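Leucyl-tRNA synthetase subunit alpha (Aquifex aeolicus, PDB 3O0A) is the alpha subunit of a leucine–tRNA ligase, whose CP1 hydrolytic domain, the part crystallised here, probably edits wrongly charged tRNA by hydrolysis. Local coordinates at residues Glu84-Val87 against Glu88-Lys92; Ser94-Glu97 against Arg98-Glu102. All coordinates share one frame; numbering follows the deposited sequence.

Contacts 1 and 2 follow one another along the chain, in the last turns of helix 80-91 and in the short helix 95-99, with centres about 14 Å apart and both about 20 Å from the centre of the chain. Contact 1 is partly buried: regular i to i+4 backbone bonds carry an aromatic-methionine pair on the inner face and an ion pair outside. Contact 2 lies at the surface and is chiefly polar, with a capping box at its start, bifurcated carbonyls and a threonine hydroxyl bond. The two meet where M90 SD packs on R98 CG at 4.1 Å, R98 being the buried residue of contact 2.

Contact 1: Glu84-Val87 against Glu88-Lys92; sequences ENFV and EKMKK
F86 and M90, one helical turn apart, form a Met-aromatic contact on the inner face of helix 80-91. The M90 side chain can be followed outward. M90 CB lies 3.5 Å and M90 CG 3.2 Å from F86 O. CG also sits above one face of the F86 ring, 3.8 Å from its centroid and 19° off the normal, which meets the geometry of a CH-pi contact. Bends at the second and third torsions then take the chain off the face at the CE1-CZ rim, so that SD stands obliquely, 4.6 Å from the centroid, and the methyl CE lies 3.8 Å from F86 CE1. F86 holds CG anti to its backbone N (chi1 173°) and projects the ring out from the helix, and M90 leans back over its face. P60 and N128 touch M90 from outside, and E105 touches both residues, closing the pair into the protein. Without the phenyl group, with an alanine here, M90 CG and SD would probably lose the surface they rest on, and the methionine would be freer to turn. The backbone beneath is regular alpha-helix, with M90 N bonding to F86 O at 2.9 Å and equivalent bonds from E88, K89 and K91 to E84, N85 and V87. K89 reaches out to a salt bridge with E105. On another side of the helix, the extended K91 chain passes V87 O and delivers NZ to E88 OE2 at 3.1 Å, on the syn side of the carboxylate and 17° out of its plane.

Contact 2: Ser94-Glu97 against Arg98-Glu102; sequences STRE and RTMEE
T99 turns its hydroxyl back onto the carbonyl of T95, with OG1 donating to T95 O at 2.7 Å. A first torsion of 60° places OG1 between the backbone N and the carbonyl carbon, which is what brings it over the preceding turn. It approaches from above the carbonyl plane, 36° out of it, while R98 N reaches the same oxygen from the opposite face. R96 O is likewise shared, by M100 N at 2.8 Å and by T99 N. Together these mark a short, weakly bonded helix with mixed i+3 and i+4 bonds. Its start is a capping box: S94 OG accepts from E97 N at 3.0 Å, and E97 OE1 accepts from S94 N at 2.9 Å in an almost straight bond (174°). The reciprocal pair holds the glutamate against the helix start. R96 runs extended to CD, with CG anti to its backbone N, and bends only at its third torsion; this lays CG and CD beside the sulfur of M100, whose SD is 3.3 Å from R96 CG and oblique to the guanidinium. The two chains point the same way. M100 also centres an inverse gamma turn, where the chain leaves the helix. R98 departs from the other side: its CG passes S94 O at 3.4 Å, and a bend at its third torsion leads the guanidinium inward to a salt bridge with E61 and, through NE, a bond to N128 O. Helix 95-99 is tied largely through R98 to the loops after strands 55-58 and 121-127; P60 and L131 pack against the arginine, and T95 also touches L131.

Contact 1: Glu84-Val87 against Glu88-Lys92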
ATOM      1  N   GLU A  84       2.694 -10.880  15.062  1.00 12.64           N
ATOM      2  CA  GLU A  84       3.979 -11.116  15.725  1.00 13.77           C
ATOM      3  C   GLU A  84       4.638 -12.396  15.234  1.00 13.84           C
ATOM      4  O   GLU A  84       5.843 -12.429  14.939  1.00 14.04           O
ATOM      5  CB  GLU A  84       3.737 -11.222  17.228  1.00 15.01           C
ATOM      6  CG  GLU A  84       4.971 -10.970  18.058  1.00 18.14           C
ATOM      7  CD  GLU A  84       4.617 -10.720  19.508  1.00 23.84           C
ATOM      8  OE1 GLU A  84       3.853 -11.528  20.075  1.00 23.74           O
ATOM      9  OE2 GLU A  84       5.094  -9.709  20.066  1.00 27.53           O
ATOM     10  N   ASN A  85       3.845 -13.457  15.145  1.00 13.40           N
ATOM     11  CA  ASN A  85       4.342 -14.745  14.657  1.00 14.49           C
ATOM     12  C   ASN A  85       4.881 -14.615  13.238  1.00 14.35           C
ATOM     13  O   ASN A  85       5.920 -15.192  12.904  1.00 14.90           O
ATOM     14  CB  ASN A  85       3.240 -15.801  14.693  1.00 15.38           C
ATOM     15  CG  ASN A  85       2.844 -16.179  16.105  1.00 15.64           C
ATOM     16  OD1 ASN A  85       3.573 -15.910  17.068  1.00 18.70           O
ATOM     17  ND2 ASN A  85       1.682 -16.782  16.241  1.00 19.34           N
ATOM     18  N   PHE A  86       4.169 -13.868  12.406  1.00 13.79           N
ATOM     19  CA  PHE A  86       4.638 -13.635  11.032  1.00 13.95           C
ATOM     20  C   PHE A  86       5.996 -12.918  10.981  1.00 13.98           C
ATOM     21  O   PHE A  86       6.923 -13.350  10.277  1.00 14.27           O
ATOM     22  CB  PHE A  86       3.581 -12.877  10.234  1.00 13.45           C
ATOM     23  CG  PHE A  86       4.037 -12.456   8.871  1.00 15.05           C
ATOM     24  CD1 PHE A  86       4.180 -13.401   7.854  1.00 16.90           C
ATOM     25  CD2 PHE A  86       4.318 -11.107   8.607  1.00 14.61           C
ATOM     26  CE1 PHE A  86       4.609 -13.009   6.581  1.00 15.96           C
ATOM     27  CE2 PHE A  86       4.746 -10.706   7.340  1.00 16.71           C
ATOM     28  CZ  PHE A  86       4.869 -11.661   6.329  1.00 14.81           C
ATOM     29  N   VAL A  87       6.118 -11.817  11.710  1.00 13.70           N
ATOM     30  CA  VAL A  87       7.362 -11.045  11.735  1.00 14.37           C
ATOM     31  C   VAL A  87       8.536 -11.919  12.212  1.00 15.37           C
ATOM     32  O   VAL A  87       9.625 -11.893  11.622  1.00 15.15           O
ATOM     33  CB  VAL A  87       7.181  -9.791  12.623  1.00 13.97           C
ATOM     34  CG1 VAL A  87       8.507  -9.080  12.862  1.00 15.79           C
ATOM     35  CG2 VAL A  87       6.149  -8.856  11.989  1.00 12.94           C
ATOM     36  N   GLU A  88       8.284 -12.715  13.253  1.00 15.59           N
ATOM     37  CA  GLU A  88       9.311 -13.593  13.822  1.00 16.63           C
ATOM     38  C   GLU A  88       9.741 -14.649  12.812  1.00 16.84           C
ATOM     39  O   GLU A  88      10.929 -14.951  12.701  1.00 17.62           O
ATOM     40  CB  GLU A  88       8.828 -14.230  15.131  1.00 17.64           C
ATOM     41  CG  GLU A  88       8.785 -13.243  16.330  1.00 21.13           C
ATOM     42  CD  GLU A  88      10.140 -12.576  16.614  1.00 27.53           C
ATOM     43  OE1 GLU A  88      11.129 -13.293  16.890  1.00 32.34           O
ATOM     44  OE2 GLU A  88      10.211 -11.332  16.565  1.00 30.04           O
ATOM     45  N   LYS A  89       8.775 -15.208  12.085  1.00 16.32           N
ATOM     46  CA  LYS A  89       9.077 -16.216  11.068  1.00 17.11           C
ATOM     47  C   LYS A  89       9.932 -15.569   9.989  1.00 17.19           C
ATOM     48  O   LYS A  89      10.906 -16.145   9.523  1.00 17.39           O
ATOM     49  CB  LYS A  89       7.800 -16.754  10.437  1.00 17.59           C
ATOM     50  CG  LYS A  89       8.001 -17.922   9.465  1.00 19.66           C
ATOM     51  CD  LYS A  89       6.667 -18.338   8.860  1.00 21.56           C
ATOM     52  CE  LYS A  89       6.839 -19.276   7.686  1.00 24.75           C
ATOM     53  NZ  LYS A  89       5.529 -19.795   7.201  1.00 24.51           N
ATOM     54  N   MET A  90       9.565 -14.355   9.613  1.00 16.70           N
ATOM     55  CA  MET A  90      10.283 -13.659   8.526  1.00 17.32           C
ATOM     56  C   MET A  90      11.745 -13.319   8.853  1.00 18.37           C
ATOM     57  O   MET A  90      12.600 -13.371   7.954  1.00 18.37           O
ATOM     58  CB  MET A  90       9.485 -12.435   8.075  1.00 16.61           C
ATOM     59  CG  MET A  90       8.181 -12.784   7.383  1.00 17.64           C
ATOM     60  SD  MET A  90       8.374 -13.714   5.850  1.00 21.50           S
ATOM     61  CE  MET A  90       7.665 -15.310   6.238  1.00 21.20           C
ATOM     62  N   LYS A  91      12.047 -13.003  10.116  1.00 18.79           N
ATOM     63  CA  LYS A  91      13.450 -12.806  10.558  1.00 20.00           C
ATOM     64  C   LYS A  91      14.342 -13.981  10.163  1.00 20.17           C
ATOM     65  O   LYS A  91      15.553 -13.819   9.947  1.00 21.00           O
ATOM     66  CB  LYS A  91      13.555 -12.624  12.078  1.00 19.98           C
ATOM     67  CG  LYS A  91      12.987 -11.332  12.630  1.00 20.53           C
ATOM     68  CD  LYS A  91      13.260 -11.222  14.141  1.00 21.53           C
ATOM     69  CE  LYS A  91      12.558 -10.007  14.735  1.00 24.79           C
ATOM     70  NZ  LYS A  91      12.893  -9.819  16.176  1.00 28.38           N
ATOM     71  N   LYS A  92      13.748 -15.168  10.061  1.00 18.56           N
ATOM     72  CA  LYS A  92      14.513 -16.361   9.766  1.00 19.22           C
ATOM     73  C   LYS A  92      14.682 -16.671   8.279  1.00 18.68           C
ATOM     74  O   LYS A  92      15.516 -17.494   7.928  1.00 20.38           O
ATOM     75  CB  LYS A  92      13.901 -17.556  10.486  1.00 19.65           C
ATOM     76  CG  LYS A  92      13.972 -17.426  11.990  1.00 21.06           C
ATOM     77  CD  LYS A  92      13.628 -18.712  12.667  1.00 23.59           C
ATOM     78  CE  LYS A  92      12.139 -18.870  12.803  1.00 25.54           C
ATOM     79  NZ  LYS A  92      11.848 -20.013  13.700  1.00 24.39           N
TER

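Contact 2: Ser94-Glu97 against Arg98-Glu102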
ATOM      1  N   SER A  94      15.508 -16.123   4.290  1.00 16.86           N
ATOM      2  CA  SER A  94      16.419 -15.444   3.358  1.00 16.81           C
ATOM      3  C   SER A  94      15.663 -14.686   2.267  1.00 16.14           C
ATOM      4  O   SER A  94      14.462 -14.870   2.098  1.00 15.55           O
ATOM      5  CB  SER A  94      17.313 -16.479   2.686  1.00 18.63           C
ATOM      6  OG  SER A  94      16.562 -17.296   1.785  1.00 17.87           O
ATOM      7  N   THR A  95      16.372 -13.846   1.518  1.00 16.61           N
ATOM      8  CA  THR A  95      15.764 -13.143   0.392  1.00 16.48           C
ATOM      9  C   THR A  95      15.153 -14.144  -0.603  1.00 17.55           C
ATOM     10  O   THR A  95      13.997 -13.959  -1.032  1.00 18.34           O
ATOM     11  CB  THR A  95      16.753 -12.170  -0.289  1.00 16.77           C
ATOM     12  OG1 THR A  95      17.135 -11.183   0.680  1.00 17.90           O
ATOM     13  CG2 THR A  95      16.051 -11.451  -1.428  1.00 16.03           C
ATOM     14  N   ARG A  96      15.892 -15.205  -0.910  1.00 18.82           N
ATOM     15  CA  ARG A  96      15.412 -16.232  -1.841  1.00 19.91           C
ATOM     16  C   ARG A  96      14.123 -16.853  -1.301  1.00 19.98           C
ATOM     17  O   ARG A  96      13.133 -16.942  -2.025  1.00 19.88           O
ATOM     18  CB  ARG A  96      16.467 -17.288  -2.113  1.00 21.49           C
ATOM     19  CG  ARG A  96      16.009 -18.349  -3.113  1.00 22.64           C
ATOM     20  CD  ARG A  96      17.046 -19.435  -3.306  1.00 26.78           C
ATOM     21  NE  ARG A  96      17.215 -20.223  -2.093  1.00 29.42           N
ATOM     22  CZ  ARG A  96      18.349 -20.822  -1.753  1.00 31.36           C
ATOM     23  NH1 ARG A  96      19.426 -20.719  -2.529  1.00 33.59           N
ATOM     24  NH2 ARG A  96      18.410 -21.518  -0.633  1.00 30.08           N
ATOM     25  N   GLU A  97      14.139 -17.227  -0.024  1.00 18.95           N
ATOM     26  CA  GLU A  97      12.989 -17.881   0.645  1.00 19.71           C
ATOM     27  C   GLU A  97      11.738 -17.007   0.786  1.00 19.70           C
ATOM     28  O   GLU A  97      10.652 -17.532   1.067  1.00 20.95           O
ATOM     29  CB  GLU A  97      13.397 -18.396   2.027  1.00 18.87           C
ATOM     30  CG  GLU A  97      14.410 -19.528   1.946  1.00 18.24           C
ATOM     31  CD  GLU A  97      15.137 -19.814   3.252  1.00 16.42           C
ATOM     32  OE1 GLU A  97      15.048 -18.998   4.203  1.00 16.00           O
ATOM     33  OE2 GLU A  97      15.816 -20.858   3.310  1.00 19.52           O
ATOM     34  N   ARG A  98      11.896 -15.690   0.661  1.00 19.20           N
ATOM     35  CA  ARG A  98      10.776 -14.755   0.797  1.00 19.43           C
ATOM     36  C   ARG A  98      10.184 -14.322  -0.538  1.00 21.07           C
ATOM     37  O   ARG A  98       9.112 -13.679  -0.573  1.00 20.70           O
ATOM     38  CB  ARG A  98      11.213 -13.515   1.589  1.00 18.01           C
ATOM     39  CG  ARG A  98      11.366 -13.804   3.081  1.00 18.82           C
ATOM     40  CD  ARG A  98      11.907 -12.626   3.831  1.00 20.11           C
ATOM     41  NE  ARG A  98      11.177 -11.415   3.444  1.00 23.82           N
ATOM     42  CZ  ARG A  98      11.279 -10.240   4.048  1.00 24.09           C
ATOM     43  NH1 ARG A  98      12.071 -10.097   5.108  1.00 24.56           N
ATOM     44  NH2 ARG A  98      10.587  -9.202   3.574  1.00 21.68           N
ATOM     45  N   THR A  99      10.912 -14.615  -1.611  1.00 23.11           N
ATOM     46  CA  THR A  99      10.585 -14.122  -2.953  1.00 25.42           C
ATOM     47  C   THR A  99      10.461 -15.246  -3.986  1.00 29.11           C
ATOM     48  O   THR A  99       9.943 -15.027  -5.084  1.00 29.15           O
ATOM     49  CB  THR A  99      11.640 -13.118  -3.457  1.00 25.32           C
ATOM     50  OG1 THR A  99      12.910 -13.767  -3.502  1.00 25.00           O
ATOM     51  CG2 THR A  99      11.727 -11.893  -2.536  1.00 23.68           C
ATOM     52  N   MET A 100      10.972 -16.432  -3.664  1.00 33.22           N
ATOM     53  CA  MET A 100      10.705 -17.601  -4.513  1.00 37.48           C
ATOM     54  C   MET A 100       9.272 -18.022  -4.246  1.00 38.81           C
ATOM     55  O   MET A 100       8.997 -18.909  -3.441  1.00 39.66           O
ATOM     56  CB  MET A 100      11.711 -18.741  -4.311  1.00 38.69           C
ATOM     57  CG  MET A 100      12.812 -18.732  -5.362  1.00 39.90           C
ATOM     58  SD  MET A 100      14.052 -20.006  -5.172  1.00 42.90           S
ATOM     59  CE  MET A 100      13.330 -21.324  -6.151  1.00 43.26           C
ATOM     60  N   GLU A 101       8.380 -17.342  -4.959  1.00 40.92           N
ATOM     61  CA  GLU A 101       6.954 -17.252  -4.664  1.00 42.14           C
ATOM     62  C   GLU A 101       6.140 -18.418  -5.227  1.00 44.20           C
ATOM     63  O   GLU A 101       5.709 -18.382  -6.381  1.00 45.54           O
ATOM     64  CB  GLU A 101       6.423 -15.948  -5.267  1.00 41.82           C
ATOM     65  CG  GLU A 101       7.089 -15.603  -6.604  1.00 44.83           C
ATOM     66  CD  GLU A 101       6.211 -14.778  -7.514  1.00 46.23           C
ATOM     67  OE1 GLU A 101       5.958 -13.603  -7.189  1.00 46.40           O
ATOM     68  OE2 GLU A 101       5.791 -15.306  -8.568  1.00 48.98           O
ATOM     69  N   GLU A 102       5.927 -19.441  -4.409  1.00 44.85           N
ATOM     70  CA  GLU A 102       4.973 -20.489  -4.746  1.00 46.31           C
ATOM     71  C   GLU A 102       3.843 -20.508  -3.711  1.00 45.14           C
ATOM     72  O   GLU A 102       2.969 -21.381  -3.742  1.00 46.56           O
ATOM     73  CB  GLU A 102       5.673 -21.850  -4.857  1.00 48.00           C
ATOM     74  CG  GLU A 102       5.127 -22.750  -5.972  1.00 51.75           C
ATOM     75  CD  GLU A 102       5.653 -22.397  -7.363  1.00 54.20           C
ATOM     76  OE1 GLU A 102       6.039 -21.231  -7.603  1.00 54.70           O
ATOM     77  OE2 GLU A 102       5.669 -23.298  -8.230  1.00 57.20           O
TER
HETATM   78  O   HOH W   1       8.555 -17.162  -0.684  1.00 28.92           O
HETATM   79  O   HOH W   2      10.185 -20.005  -0.491  1.00 32.77           O